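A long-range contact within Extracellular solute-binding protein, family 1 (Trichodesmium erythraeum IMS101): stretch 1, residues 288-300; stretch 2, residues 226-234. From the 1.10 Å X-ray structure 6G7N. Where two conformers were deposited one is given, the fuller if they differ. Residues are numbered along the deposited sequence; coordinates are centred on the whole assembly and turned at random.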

# COMPACT_ATOMS: atom_id res chain seq x y z
N SER A 288 -15.83 -8.84 0.00
CA SER A 288 -15.68 -7.44 0.36
C SER A 288 -15.44 -7.32 1.86
O SER A 288 -15.63 -8.26 2.65
CB SER A 288 -16.89 -6.63 -0.05
OG SER A 288 -18.02 -7.15 0.58
N PHE A 289 -14.98 -6.15 2.27
CA PHE A 289 -14.62 -5.93 3.65
C PHE A 289 -14.70 -4.45 3.97
O PHE A 289 -14.49 -3.58 3.11
CB PHE A 289 -13.21 -6.47 3.99
CG PHE A 289 -12.10 -5.87 3.18
CD1 PHE A 289 -11.79 -6.37 1.94
CD2 PHE A 289 -11.35 -4.80 3.67
CE1 PHE A 289 -10.78 -5.83 1.19
CE2 PHE A 289 -10.31 -4.26 2.94
CZ PHE A 289 -10.02 -4.79 1.69
N LYS A 290 -15.02 -4.16 5.23
CA LYS A 290 -15.08 -2.80 5.72
C LYS A 290 -13.69 -2.19 5.78
O LYS A 290 -12.78 -2.76 6.36
CB LYS A 290 -15.67 -2.76 7.12
CG LYS A 290 -15.85 -1.36 7.65
CD LYS A 290 -16.42 -1.36 9.05
CE LYS A 290 -16.58 0.06 9.55
NZ LYS A 290 -17.32 0.09 10.83
N ASN A 291 -13.55 -1.03 5.14
CA ASN A 291 -12.32 -0.26 5.14
C ASN A 291 -12.38 0.79 6.28
O ASN A 291 -13.38 1.49 6.40
CB ASN A 291 -12.16 0.58 3.86
CG ASN A 291 -11.94 -0.21 2.56
OD1 ASN A 291 -11.35 0.36 1.63
ND2 ASN A 291 -12.43 -1.45 2.43
N ASP A 292 -11.29 0.94 7.03
CA ASP A 292 -11.18 2.08 7.95
C ASP A 292 -11.30 3.39 7.16
O ASP A 292 -10.78 3.50 6.05
CB ASP A 292 -9.85 1.91 8.69
CG ASP A 292 -9.66 2.81 9.90
OD1 ASP A 292 -10.19 3.94 9.95
OD2 ASP A 292 -8.93 2.36 10.81
N SER A 293 -12.01 4.38 7.70
CA SER A 293 -12.14 5.71 7.05
C SER A 293 -11.02 6.67 7.39
O SER A 293 -11.05 7.80 6.92
CB SER A 293 -13.49 6.31 7.34
OG SER A 293 -13.60 6.55 8.72
N THR A 294 -10.03 6.26 8.18
CA THR A 294 -8.90 7.13 8.50
C THR A 294 -8.23 7.66 7.23
O THR A 294 -8.00 6.92 6.28
CB THR A 294 -7.87 6.34 9.33
OG1 THR A 294 -8.47 5.95 10.57
CG2 THR A 294 -6.60 7.14 9.65
N ASN A 295 -7.91 8.96 7.21
CA ASN A 295 -7.20 9.48 6.06
C ASN A 295 -5.77 8.94 6.06
O ASN A 295 -5.04 9.04 7.05
CB ASN A 295 -7.22 11.02 6.07
CG ASN A 295 -6.62 11.56 4.80
OD1 ASN A 295 -5.38 11.60 4.65
ND2 ASN A 295 -7.47 11.92 3.86
N VAL A 296 -5.35 8.39 4.91
CA VAL A 296 -4.07 7.69 4.85
C VAL A 296 -2.87 8.63 5.04
O VAL A 296 -1.78 8.15 5.33
CB VAL A 296 -3.93 6.85 3.56
CG1 VAL A 296 -5.01 5.76 3.51
CG2 VAL A 296 -3.99 7.70 2.31
N SER A 297 -3.07 9.95 4.92
CA SER A 297 -1.98 10.89 5.26
C SER A 297 -1.49 10.74 6.69
O SER A 297 -0.34 11.05 6.96
CB SER A 297 -2.37 12.33 5.01
OG SER A 297 -3.36 12.79 5.89
N VAL A 298 -2.36 10.28 7.60
CA VAL A 298 -1.96 10.03 9.00
C VAL A 298 -0.75 9.11 9.06
O VAL A 298 0.09 9.22 9.97
CB VAL A 298 -3.16 9.40 9.77
CG1 VAL A 298 -2.73 8.81 11.09
CG2 VAL A 298 -4.24 10.46 9.96
N TYR A 299 -0.68 8.17 8.12
CA TYR A 299 0.41 7.16 8.10
C TYR A 299 1.74 7.81 7.93
O TYR A 299 2.76 7.40 8.49
CB TYR A 299 0.31 6.17 6.95
CG TYR A 299 -0.97 5.43 6.82
CD1 TYR A 299 -1.89 5.40 7.86
CD2 TYR A 299 -1.29 4.79 5.64
CE1 TYR A 299 -3.12 4.77 7.71
CE2 TYR A 299 -2.50 4.13 5.50
CZ TYR A 299 -3.41 4.13 6.54
OH TYR A 299 -4.62 3.51 6.41
N GLY A 300 1.77 8.83 7.09
CA GLY A 300 2.98 9.64 6.91
C GLY A 300 3.25 10.58 8.06
O GLY A 300 4.38 10.68 8.55
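Stretch 2, residues 226-234: GRGTHVNIS

After a turn at Arg227, stretch 2 lies along stretch 1 in extended form. Its loop residues, from Gly226 on, run into a strand that includes Val231 to Ser234, while stretch 1 begins as an extended loop and ends in a helix that includes Val298 to Gly300. The nearest CA atoms across the stretches are those of Asp292 and Gly228, 4.3 Å apart; further along, the CA atoms of Val296 and Asn232 are separated by 6.5 Å. Register therefore advances in the same sense along both chains, and the two segments run in the same general direction. Sheet-like pairing of the backbones is limited to a single bridge, Asn291 with Thr229, whose CA atoms are 4.9 Å apart. Thr229 takes part through both its N and its O: its N donates to Lys290 O at 2.9 Å, and Asp292 N donates to Thr229 O at 3.0 Å. Both bonds are nearly linear, so the residue is clasped between the neighbours of Asn291, the pattern expected of a parallel bridge.

Gly228 fits the approach to this bridge for two reasons. Its phi of 104° and psi of 172° would jam a CB against the preceding carbonyl, and an ideal CB would also lie 2.8 Å from Asp292 N. The absence of a side chain lets the backbones close up, and Asp292 CA approaches Arg227 O to 3.3 Å in a CA-H...O contact.

Charged side chains gather around the loop portion. Lys290, all of its chi angles near 180°, stretches far enough for NZ to donate to Gly226 O at 2.8 Å. Asp292 divides its carboxylate between two tasks: OD1 accepts from Thr294 N at 2.9 Å and Thr294 OG1 at 2.7 Å, bracing its own loop, while OD2 forms a salt bridge to Arg227 NE at 3.5 Å. Water 1 reinforces that rather long pairing, donating to Asp292 OD2 at 2.8 Å and to Gly228 O at 2.9 Å and accepting from Arg227 NE at 3.1 Å.

Apolar groups cover the following part of stretch 2. Val231 points toward stretch 1, and its CG1 meets the edge of the Phe289 ring, 4.0 Å from CE2; Thr229 CB lies 3.8 Å from Phe289 CD2. Val296 also points across, placing CG2 4.1 Å from Ile233 CD1, a snug fit between branched aliphatic chains.

Asn295 prepares the helix by accepting at OD1 from Ser297 N at 2.9 Å, a capping bond that satisfies an amide near the helix start. From the helix Tyr299 reaches back to stretch 2, where its OH donates to Val231 O at 2.6 Å and accepts from water 4, also at 2.6 Å from that OH. An aromatic residue with a terminal hydroxyl suits this place: His230 CE1 lies over one ring face, 3.2 Å from Tyr299 CZ, while the hydroxyl supplies a proton to a strand carbonyl.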

# COMPACT_ATOMS: atom_id res chain seq x y z
N GLY A 226 -15.41 -3.46 14.21
CA GLY A 226 -15.03 -2.17 14.76
C GLY A 226 -14.74 -1.20 13.64
O GLY A 226 -15.60 -0.94 12.79
N ARG A 227 -13.53 -0.64 13.66
CA ARG A 227 -13.22 0.48 12.77
C ARG A 227 -12.95 0.10 11.32
O ARG A 227 -12.95 0.98 10.48
CB ARG A 227 -12.06 1.28 13.33
CG ARG A 227 -10.71 0.54 13.29
CD ARG A 227 -9.61 1.39 13.88
NE ARG A 227 -8.31 0.70 13.85
CZ ARG A 227 -7.76 0.02 14.85
NH1 ARG A 227 -8.35 -0.07 16.02
NH2 ARG A 227 -6.61 -0.59 14.66
N GLY A 228 -12.70 -1.19 11.05
CA GLY A 228 -12.40 -1.62 9.72
C GLY A 228 -10.93 -1.91 9.49
O GLY A 228 -10.07 -1.64 10.33
N THR A 229 -10.62 -2.48 8.33
CA THR A 229 -9.30 -2.92 7.97
C THR A 229 -8.42 -1.74 7.55
O THR A 229 -8.89 -0.79 6.92
CB THR A 229 -9.41 -3.97 6.84
OG1 THR A 229 -10.15 -5.08 7.32
CG2 THR A 229 -8.10 -4.42 6.29
N HIS A 230 -7.12 -1.85 7.85
CA HIS A 230 -6.10 -0.87 7.41
C HIS A 230 -5.87 -1.03 5.91
O HIS A 230 -5.41 -2.10 5.45
CB HIS A 230 -4.82 -1.13 8.19
CG HIS A 230 -3.66 -0.30 7.76
ND1 HIS A 230 -3.38 0.93 8.30
CD2 HIS A 230 -2.67 -0.55 6.87
CE1 HIS A 230 -2.25 1.38 7.75
NE2 HIS A 230 -1.79 0.51 6.89
N VAL A 231 -6.19 0.03 5.17
CA VAL A 231 -5.94 0.10 3.75
C VAL A 231 -4.91 1.16 3.46
O VAL A 231 -4.74 2.15 4.17
CB VAL A 231 -7.24 0.29 2.94
CG1 VAL A 231 -8.14 -0.93 3.12
CG2 VAL A 231 -7.98 1.56 3.27
N ASN A 232 -4.23 0.96 2.34
CA ASN A 232 -3.19 1.91 1.91
C ASN A 232 -3.24 1.97 0.39
O ASN A 232 -4.07 1.28 -0.22
CB ASN A 232 -1.84 1.48 2.52
CG ASN A 232 -0.83 2.60 2.70
OD1 ASN A 232 -0.84 3.62 1.99
ND2 ASN A 232 0.11 2.41 3.65
N ILE A 233 -2.38 2.81 -0.21
CA ILE A 233 -2.56 3.16 -1.62
C ILE A 233 -1.28 3.03 -2.43
O ILE A 233 -0.16 3.19 -1.93
CB ILE A 233 -3.10 4.60 -1.77
CG1 ILE A 233 -2.23 5.63 -1.03
CG2 ILE A 233 -4.54 4.67 -1.30
CD1 ILE A 233 -2.50 7.07 -1.43
N SER A 234 -1.50 2.79 -3.73
CA SER A 234 -0.59 3.17 -4.80
C SER A 234 -1.09 4.52 -5.30
O SER A 234 -2.28 4.66 -5.54
CB SER A 234 -0.63 2.17 -5.97
OG SER A 234 -0.20 0.88 -5.61
O HOH W 1 -7.68 -0.13 10.89
O HOH W 2 -6.65 2.98 11.98
O HOH W 3 -13.66 3.62 10.12
O HOH W 4 -7.05 2.56 6.69